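Local coordinates for hypothetical protein Atu1540 (Agrobacterium tumefaciens str. C58, PDB 2HWJ), which is of unknown function but belongs to a putative ParB-like nuclease family and assembles as four copies, at residues G141-R144 and G148-K151; P155-G160 and H196-C201; A162-R167 and R192-L197. All blocks are in the same frame, centred on the assembly; numbering follows the deposited sequence.

Interaction 1 of 3, residues G141-R144 and G148-K151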
loop_
_atom_site.group_PDB
_atom_site.type_symbol
_atom_site.label_atom_id
_atom_site.label_comp_id
_atom_site.label_asym_id
_atom_site.label_seq_id
_atom_site.Cartn_x
_atom_site.Cartn_y
_atom_site.Cartn_z
ATOM N N GLY A 141 19.823 0.315 11.575
ATOM C CA GLY A 141 20.311 0.422 10.155
ATOM C C GLY A 141 21.299 -0.694 9.879
ATOM O O GLY A 141 21.189 -1.417 8.870
ATOM N N ALA A 142 22.230 -0.903 10.807
ATOM C CA ALA A 142 23.388 -1.711 10.515
ATOM C C ALA A 142 22.886 -3.110 10.463
ATOM O O ALA A 142 23.363 -3.898 9.633
ATOM C CB ALA A 142 24.380 -1.576 11.570
ATOM N N LEU A 143 21.879 -3.391 11.297
ATOM C CA LEU A 143 21.241 -4.696 11.395
ATOM C C LEU A 143 20.701 -5.083 10.066
ATOM O O LEU A 143 20.850 -6.229 9.631
ATOM C CB LEU A 143 20.028 -4.619 12.285
ATOM C CG LEU A 143 19.502 -5.714 13.199
ATOM C CD1 LEU A 143 17.999 -5.530 13.390
ATOM C CD2 LEU A 143 19.778 -7.059 12.710
ATOM N N ARG A 144 20.059 -4.120 9.404
ATOM C CA ARG A 144 19.432 -4.459 8.173
ATOM C C ARG A 144 20.510 -4.703 7.154
ATOM O O ARG A 144 20.412 -5.615 6.346
ATOM C CB ARG A 144 18.501 -3.387 7.689
ATOM C CG ARG A 144 17.563 -3.936 6.621
ATOM C CD ARG A 144 17.122 -2.921 5.597
ATOM N NE ARG A 144 17.321 -1.580 6.098
ATOM C CZ ARG A 144 18.087 -0.697 5.483
ATOM N NH1 ARG A 144 18.647 -1.050 4.326
ATOM N NH2 ARG A 144 18.269 0.526 6.019
ATOM N N GLY A 148 19.729 -8.825 8.785
ATOM C CA GLY A 148 18.801 -9.180 9.801
ATOM C C GLY A 148 17.323 -9.017 9.497
ATOM O O GLY A 148 16.534 -9.727 10.124
ATOM N N TYR A 149 16.909 -8.096 8.612
ATOM C CA TYR A 149 15.494 -8.041 8.166
ATOM C C TYR A 149 15.445 -7.474 6.769
ATOM O O TYR A 149 16.487 -7.067 6.251
ATOM C CB TYR A 149 14.543 -7.276 9.106
ATOM C CG TYR A 149 14.973 -5.851 9.415
ATOM C CD1 TYR A 149 14.487 -4.767 8.705
ATOM C CD2 TYR A 149 15.921 -5.598 10.431
ATOM C CE1 TYR A 149 14.942 -3.458 9.011
ATOM C CE2 TYR A 149 16.372 -4.339 10.696
ATOM C CZ TYR A 149 15.889 -3.280 10.018
ATOM O OH TYR A 149 16.389 -2.023 10.363
ATOM N N ALA A 150 14.278 -7.463 6.140
ATOM C CA ALA A 150 14.184 -6.935 4.796
ATOM C C ALA A 150 13.612 -5.539 4.762
ATOM O O ALA A 150 12.736 -5.237 5.574
ATOM C CB ALA A 150 13.306 -7.835 3.952
ATOM N N LYS A 151 14.056 -4.724 3.790
ATOM C CA LYS A 151 13.343 -3.484 3.430
ATOM C C LYS A 151 11.892 -3.846 3.128
ATOM O O LYS A 151 11.607 -4.893 2.605
ATOM C CB LYS A 151 13.955 -2.765 2.219
ATOM C CG LYS A 151 15.417 -2.369 2.389
ATOM C CD LYS A 151 15.831 -1.096 1.593
ATOM C CE LYS A 151 17.292 -1.207 1.011
ATOM N NZ LYS A 151 17.531 -0.570 -0.372
#
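R144 starts with CG turned away from its own backbone N (chi1 -163°), while Y149 tucks its CG between backbone N and carbonyl carbon (chi1 55°); together these torsions lay the stem of the arginine over the tyrosine ring. R144 CG sits over one face, 3.8 Å from the centroid of the Y149 ring, in a CH-pi contact, and R144 CB lies 3.5 Å from Y149 CZ. L143 reaches the same ring at its edge: CD1 is near the ring plane, 3.4 Å from Y149 CE2. The ring of W161 stacks with that of Y149, and Y149 OH is hydrogen-bonded to A140 O, which helps fix the ring's position. Beyond the tyrosine the arginine chain bends at chi3, and R144 NH1 comes 3.6 Å from the K151 CE methylene. The buried arginine has two carboxylate partners, NH2 in a salt bridge with E158 and NH1 in another with E204 of the second subunit, which probably offsets the like charge of the nearby K151 amine. The backbone adds one bond, 3.0 Å from G148 N to L143 O, with an N-H...O angle of 158°. Donor and acceptor are five residues apart, so this is the 6-to-1 hydrogen bond found where the chain turns off the C-terminal end of an alpha-helix, here helix 135-146.

Interaction 2 of 3, residues P155-G160 and H196-C201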
loop_
_atom_site.group_PDB
_atom_site.type_symbol
_atom_site.label_atom_id
_atom_site.label_comp_id
_atom_site.label_asym_id
_atom_site.label_seq_id
_atom_site.Cartn_x
_atom_site.Cartn_y
_atom_site.Cartn_z
ATOM N N PRO A 155 6.319 2.785 6.336
ATOM C CA PRO A 155 7.165 3.941 6.689
ATOM C C PRO A 155 7.920 3.697 8.007
ATOM O O PRO A 155 7.359 3.070 8.926
ATOM C CB PRO A 155 6.144 5.054 6.864
ATOM C CG PRO A 155 4.886 4.314 7.297
ATOM C CD PRO A 155 4.883 3.085 6.477
ATOM N N PHE A 156 9.182 4.144 8.097
ATOM C CA PHE A 156 9.862 4.105 9.384
ATOM C C PHE A 156 10.049 2.677 9.916
ATOM O O PHE A 156 10.014 2.431 11.123
ATOM C CB PHE A 156 9.011 4.939 10.366
ATOM C CG PHE A 156 8.731 6.396 9.889
ATOM C CD1 PHE A 156 7.415 6.866 9.756
ATOM C CD2 PHE A 156 9.796 7.301 9.600
ATOM C CE1 PHE A 156 7.159 8.184 9.349
ATOM C CE2 PHE A 156 9.542 8.634 9.171
ATOM C CZ PHE A 156 8.229 9.071 9.047
ATOM N N SER A 157 10.236 1.728 9.004
ATOM C CA SER A 157 10.564 0.319 9.320
ATOM C C SER A 157 11.634 0.267 10.356
ATOM O O SER A 157 11.506 -0.407 11.356
ATOM C CB SER A 157 11.158 -0.351 8.100
ATOM O OG SER A 157 11.220 -1.790 8.213
ATOM N N GLU A 158 12.723 0.968 10.086
ATOM C CA GLU A 158 13.881 1.002 10.942
ATOM C C GLU A 158 13.582 1.489 12.332
ATOM O O GLU A 158 14.055 0.931 13.304
ATOM C CB GLU A 158 14.978 1.878 10.322
ATOM C CG GLU A 158 15.722 1.226 9.187
ATOM C CD GLU A 158 15.087 1.447 7.837
ATOM O OE1 GLU A 158 14.021 2.160 7.716
ATOM O OE2 GLU A 158 15.681 0.877 6.882
ATOM N N PHE A 159 12.792 2.516 12.436
ATOM C CA PHE A 159 12.497 3.000 13.730
ATOM C C PHE A 159 11.737 1.980 14.598
ATOM O O PHE A 159 11.876 1.982 15.831
ATOM C CB PHE A 159 11.839 4.371 13.648
ATOM C CG PHE A 159 12.848 5.509 13.620
ATOM C CD1 PHE A 159 12.997 6.314 12.489
ATOM C CD2 PHE A 159 13.703 5.735 14.720
ATOM C CE1 PHE A 159 13.952 7.359 12.479
ATOM C CE2 PHE A 159 14.661 6.773 14.723
ATOM C CZ PHE A 159 14.767 7.593 13.606
ATOM N N GLY A 160 11.004 1.071 13.944
ATOM C CA GLY A 160 10.350 -0.065 14.611
ATOM C C GLY A 160 11.331 -1.054 15.183
ATOM O O GLY A 160 11.219 -1.486 16.333
ATOM N N HIS A 196 6.867 -10.068 15.042
ATOM C CA HIS A 196 5.794 -9.096 14.815
ATOM C C HIS A 196 6.311 -7.888 14.104
ATOM O O HIS A 196 5.542 -6.995 13.844
ATOM C CB HIS A 196 5.299 -8.575 16.135
ATOM C CG HIS A 196 6.412 -8.064 16.973
ATOM N ND1 HIS A 196 6.635 -6.719 17.175
ATOM C CD2 HIS A 196 7.471 -8.708 17.530
ATOM C CE1 HIS A 196 7.740 -6.559 17.886
ATOM N NE2 HIS A 196 8.274 -7.747 18.100
ATOM N N LEU A 197 7.611 -7.825 13.827
ATOM C CA LEU A 197 8.221 -6.664 13.187
ATOM C C LEU A 197 8.211 -6.750 11.689
ATOM O O LEU A 197 8.276 -7.842 11.141
ATOM C CB LEU A 197 9.649 -6.516 13.621
ATOM C CG LEU A 197 9.802 -6.075 15.091
ATOM C CD1 LEU A 197 11.233 -6.341 15.566
ATOM C CD2 LEU A 197 9.413 -4.603 15.329
ATOM N N PRO A 198 8.184 -5.603 10.984
ATOM C CA PRO A 198 8.112 -5.689 9.523
ATOM C C PRO A 198 9.442 -6.142 8.969
ATOM O O PRO A 198 10.482 -5.648 9.378
ATOM C CB PRO A 198 7.908 -4.235 9.124
ATOM C CG PRO A 198 8.594 -3.430 10.239
ATOM C CD PRO A 198 8.308 -4.205 11.470
ATOM N N GLY A 199 9.446 -7.047 8.026
ATOM C CA GLY A 199 10.711 -7.470 7.431
ATOM C C GLY A 199 11.262 -8.639 8.191
ATOM O O GLY A 199 12.375 -9.067 7.895
ATOM N N TRP A 200 10.514 -9.158 9.180
ATOM C CA TRP A 200 11.029 -10.256 9.950
ATOM C C TRP A 200 11.166 -11.522 9.123
ATOM O O TRP A 200 10.324 -11.893 8.302
ATOM C CB TRP A 200 10.218 -10.549 11.188
ATOM C CG TRP A 200 10.721 -11.762 12.003
ATOM C CD1 TRP A 200 11.629 -11.745 13.048
ATOM C CD2 TRP A 200 10.301 -13.131 11.872
ATOM N NE1 TRP A 200 11.787 -13.019 13.564
ATOM C CE2 TRP A 200 10.983 -13.886 12.863
ATOM C CE3 TRP A 200 9.416 -13.795 11.031
ATOM C CZ2 TRP A 200 10.805 -15.284 13.010
ATOM C CZ3 TRP A 200 9.258 -15.238 11.172
ATOM C CH2 TRP A 200 9.948 -15.933 12.155
ATOM N N CYS A 201 12.197 -12.243 9.510
ATOM C CA CYS A 201 12.993 -13.031 8.642
ATOM C C CYS A 201 13.659 -14.134 9.509
ATOM O O CYS A 201 14.820 -14.044 9.836
ATOM C CB CYS A 201 14.043 -12.058 8.086
ATOM S SG CYS A 201 14.814 -12.647 6.579
#
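P198, S157 and G160 bury the most surface where the start of helix 157-166 meets the loop 196-201. P198 meets the first helical turn with its CG, 3.7 Å from S157 OG. With OG set opposite the backbone N (chi1 -166°), the serine hydroxyl comes alongside the proline ring at that carbon. One turn on, G160 presents bare backbone, with no side chain to hold the loop off, and L197 comes down on it: L197 CD2 is 3.7 Å from G160 O. The same leucine side chain reaches W161 and F164 further along the helix. These are van der Waals contacts; the polar anchoring of the loop comes from outside the two segments. W161 NE1 is hydrogen-bonded to P198 O, and the backbones of G199 and A150 are also hydrogen-bonded. The loop's shape is set by a type II beta turn from L197 to W200, closed by a 3.3 Å bond from W200 N to L197 O, with G199 taking the left-handed third position (phi 91°). Just past the turn, C201 forms a disulfide with C201 of the second subunit. F156 is the N-cap residue of helix 157-166, and P198 packs on S157, the residue right after it, where the loop that follows helix 178-189 runs back past this helix start toward the loop after helix 135-146.

Interaction 3 of 3, residues A162-R167 and R192-L197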
loop_
_atom_site.group_PDB
_atom_site.type_symbol
_atom_site.label_atom_id
_atom_site.label_comp_id
_atom_site.label_asym_id
_atom_site.label_seq_id
_atom_site.Cartn_x
_atom_site.Cartn_y
_atom_site.Cartn_z
ATOM N N ALA A 162 14.524 -0.222 15.775
ATOM C CA ALA A 162 15.238 0.491 16.806
ATOM C C ALA A 162 14.463 0.487 18.136
ATOM O O ALA A 162 15.037 0.298 19.174
ATOM C CB ALA A 162 15.563 1.907 16.361
ATOM N N ASP A 163 13.154 0.669 18.108
ATOM C CA ASP A 163 12.451 0.599 19.346
ATOM C C ASP A 163 12.533 -0.842 19.969
ATOM O O ASP A 163 12.779 -1.021 21.154
ATOM C CB ASP A 163 11.036 1.159 19.177
ATOM C CG ASP A 163 10.083 0.677 20.302
ATOM O OD1 ASP A 163 10.440 0.859 21.516
ATOM O OD2 ASP A 163 8.988 0.099 20.017
ATOM N N PHE A 164 12.393 -1.880 19.165
ATOM C CA PHE A 164 12.543 -3.241 19.662
ATOM C C PHE A 164 13.917 -3.385 20.356
ATOM O O PHE A 164 13.985 -3.757 21.514
ATOM C CB PHE A 164 12.379 -4.173 18.469
ATOM C CG PHE A 164 12.647 -5.635 18.749
ATOM C CD1 PHE A 164 11.714 -6.418 19.385
ATOM C CD2 PHE A 164 13.804 -6.249 18.282
ATOM C CE1 PHE A 164 11.936 -7.754 19.590
ATOM C CE2 PHE A 164 14.018 -7.606 18.507
ATOM C CZ PHE A 164 13.089 -8.330 19.160
ATOM N N LEU A 165 15.005 -3.011 19.679
ATOM C CA LEU A 165 16.290 -3.244 20.232
ATOM C C LEU A 165 16.443 -2.398 21.488
ATOM O O LEU A 165 17.223 -2.799 22.416
ATOM C CB LEU A 165 17.396 -2.957 19.251
ATOM C CG LEU A 165 17.282 -3.700 17.916
ATOM C CD1 LEU A 165 17.955 -2.920 16.843
ATOM C CD2 LEU A 165 17.774 -5.174 17.956
ATOM N N ARG A 166 15.723 -1.268 21.596
ATOM C CA ARG A 166 16.210 -0.329 22.590
ATOM C C ARG A 166 15.703 -0.790 23.865
ATOM O O ARG A 166 16.279 -0.419 24.916
ATOM C CB ARG A 166 15.878 1.127 22.359
ATOM C CG ARG A 166 14.946 1.807 23.339
ATOM C CD ARG A 166 14.126 2.915 22.559
ATOM N NE ARG A 166 15.082 3.925 22.098
ATOM C CZ ARG A 166 15.283 4.300 20.849
ATOM N NH1 ARG A 166 14.554 3.843 19.883
ATOM N NH2 ARG A 166 16.221 5.183 20.600
ATOM N N ARG A 167 14.680 -1.648 23.794
ATOM C CA ARG A 167 14.107 -2.175 25.036
ATOM C C ARG A 167 14.817 -3.446 25.511
ATOM O O ARG A 167 14.472 -4.003 26.503
ATOM C CB ARG A 167 12.618 -2.407 24.869
ATOM C CG ARG A 167 11.955 -1.391 23.987
ATOM C CD ARG A 167 10.503 -1.718 23.712
ATOM N NE ARG A 167 9.704 -1.098 24.737
ATOM C CZ ARG A 167 8.789 -0.154 24.541
ATOM N NH1 ARG A 167 8.530 0.302 23.330
ATOM N NH2 ARG A 167 8.125 0.333 25.588
ATOM N N ARG A 192 12.036 -15.789 17.485
ATOM C CA ARG A 192 10.615 -15.683 17.411
ATOM C C ARG A 192 10.100 -14.392 18.062
ATOM O O ARG A 192 9.059 -13.904 17.640
ATOM C CB ARG A 192 9.948 -16.962 17.907
ATOM C CG ARG A 192 9.413 -17.835 16.678
ATOM C CD ARG A 192 8.623 -19.062 17.126
ATOM N NE ARG A 192 9.358 -19.744 18.195
ATOM C CZ ARG A 192 8.992 -20.906 18.755
ATOM N NH1 ARG A 192 7.879 -21.524 18.348
ATOM N NH2 ARG A 192 9.741 -21.472 19.713
ATOM N N GLU A 193 10.842 -13.797 19.004
ATOM C CA GLU A 193 10.412 -12.572 19.654
ATOM C C GLU A 193 10.219 -11.334 18.724
ATOM O O GLU A 193 9.353 -10.460 18.969
ATOM C CB GLU A 193 11.385 -12.225 20.757
ATOM C CG GLU A 193 10.752 -11.264 21.819
ATOM C CD GLU A 193 11.334 -11.417 23.250
ATOM O OE1 GLU A 193 12.208 -10.583 23.691
ATOM O OE2 GLU A 193 10.907 -12.393 23.927
ATOM N N ALA A 194 11.022 -11.265 17.665
ATOM C CA ALA A 194 10.929 -10.216 16.706
ATOM C C ALA A 194 9.917 -10.551 15.622
ATOM O O ALA A 194 9.832 -9.816 14.625
ATOM C CB ALA A 194 12.283 -9.984 16.093
ATOM N N ARG A 195 9.142 -11.631 15.771
ATOM C CA ARG A 195 8.252 -12.035 14.664
ATOM C C ARG A 195 7.233 -11.005 14.190
ATOM O O ARG A 195 6.813 -11.061 13.071
ATOM C CB ARG A 195 7.567 -13.385 14.915
ATOM C CG ARG A 195 6.389 -13.334 15.917
ATOM C CD ARG A 195 5.953 -14.733 16.458
ATOM N NE ARG A 195 5.477 -14.606 17.852
ATOM C CZ ARG A 195 6.076 -15.105 18.947
ATOM N NH1 ARG A 195 7.183 -15.829 18.877
ATOM N NH2 ARG A 195 5.548 -14.904 20.141
ATOM N N HIS A 196 6.867 -10.068 15.042
ATOM C CA HIS A 196 5.794 -9.096 14.815
ATOM C C HIS A 196 6.311 -7.888 14.104
ATOM O O HIS A 196 5.542 -6.995 13.844
ATOM C CB HIS A 196 5.299 -8.575 16.135
ATOM C CG HIS A 196 6.412 -8.064 16.973
ATOM N ND1 HIS A 196 6.635 -6.719 17.175
ATOM C CD2 HIS A 196 7.471 -8.708 17.530
ATOM C CE1 HIS A 196 7.740 -6.559 17.886
ATOM N NE2 HIS A 196 8.274 -7.747 18.100
ATOM N N LEU A 197 7.611 -7.825 13.827
ATOM C CA LEU A 197 8.221 -6.664 13.187
ATOM C C LEU A 197 8.211 -6.750 11.689
ATOM O O LEU A 197 8.276 -7.842 11.141
ATOM C CB LEU A 197 9.649 -6.516 13.621
ATOM C CG LEU A 197 9.802 -6.075 15.091
ATOM C CD1 LEU A 197 11.233 -6.341 15.566
ATOM C CD2 LEU A 197 9.413 -4.603 15.329
#
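F164, on the C-terminal half of helix 157-166, plugs into the loop after helix 178-189, in which a short 3-10 segment starting at R192 is followed by a type I beta turn from A194 to L197. F164 reaches this loop because its CG is trans to the backbone N (chi1 174°), and L188 of helix 178-189 packs on the same side chain. The CH-pi contact comes from L197, whose CD1 stands over one face of the phenylalanine, 3.8 Å from the F164 ring centroid and 22° off its normal. Among aromatic groups, H196 meets F164 obliquely, with planes at 60°; its NE2 is 3.9 Å from F164 CD1, which lies near the imidazole plane at the edge of that ring. Polar links of the loop run to its surroundings: E193 OE1 pairs with R168, whose NH1 is also hydrogen-bonded to F164 O, and E193 O is hydrogen-bonded to H93 NE2 of the third subunit. Apolar contact is made at the far end of the phenylalanine, where the A194 CB methyl rests 3.6 Å from F164 CZ.

Interaction 1 comes first along the chain and closes a short turn, with three residues between its segments, as helix 135-146 ends. The chain then enters helix 157-166, whose first turn opens interaction 2 and whose later turns open interaction 3. Both close only after helices 171-176 and 178-189, interaction 3 on 192-197 and interaction 2 on 196-201. Interaction 3 thus starts within the span of interaction 2, and the two end on the same stretch, sharing H196 and L197. Between interactions 1 and 2, helices 135-146 and 157-166 are joined directly by a salt bridge, and the loop after 178-189 is joined to the loop between them. Interactions 1 and 2 touch the second subunit, 2 and 3 the third.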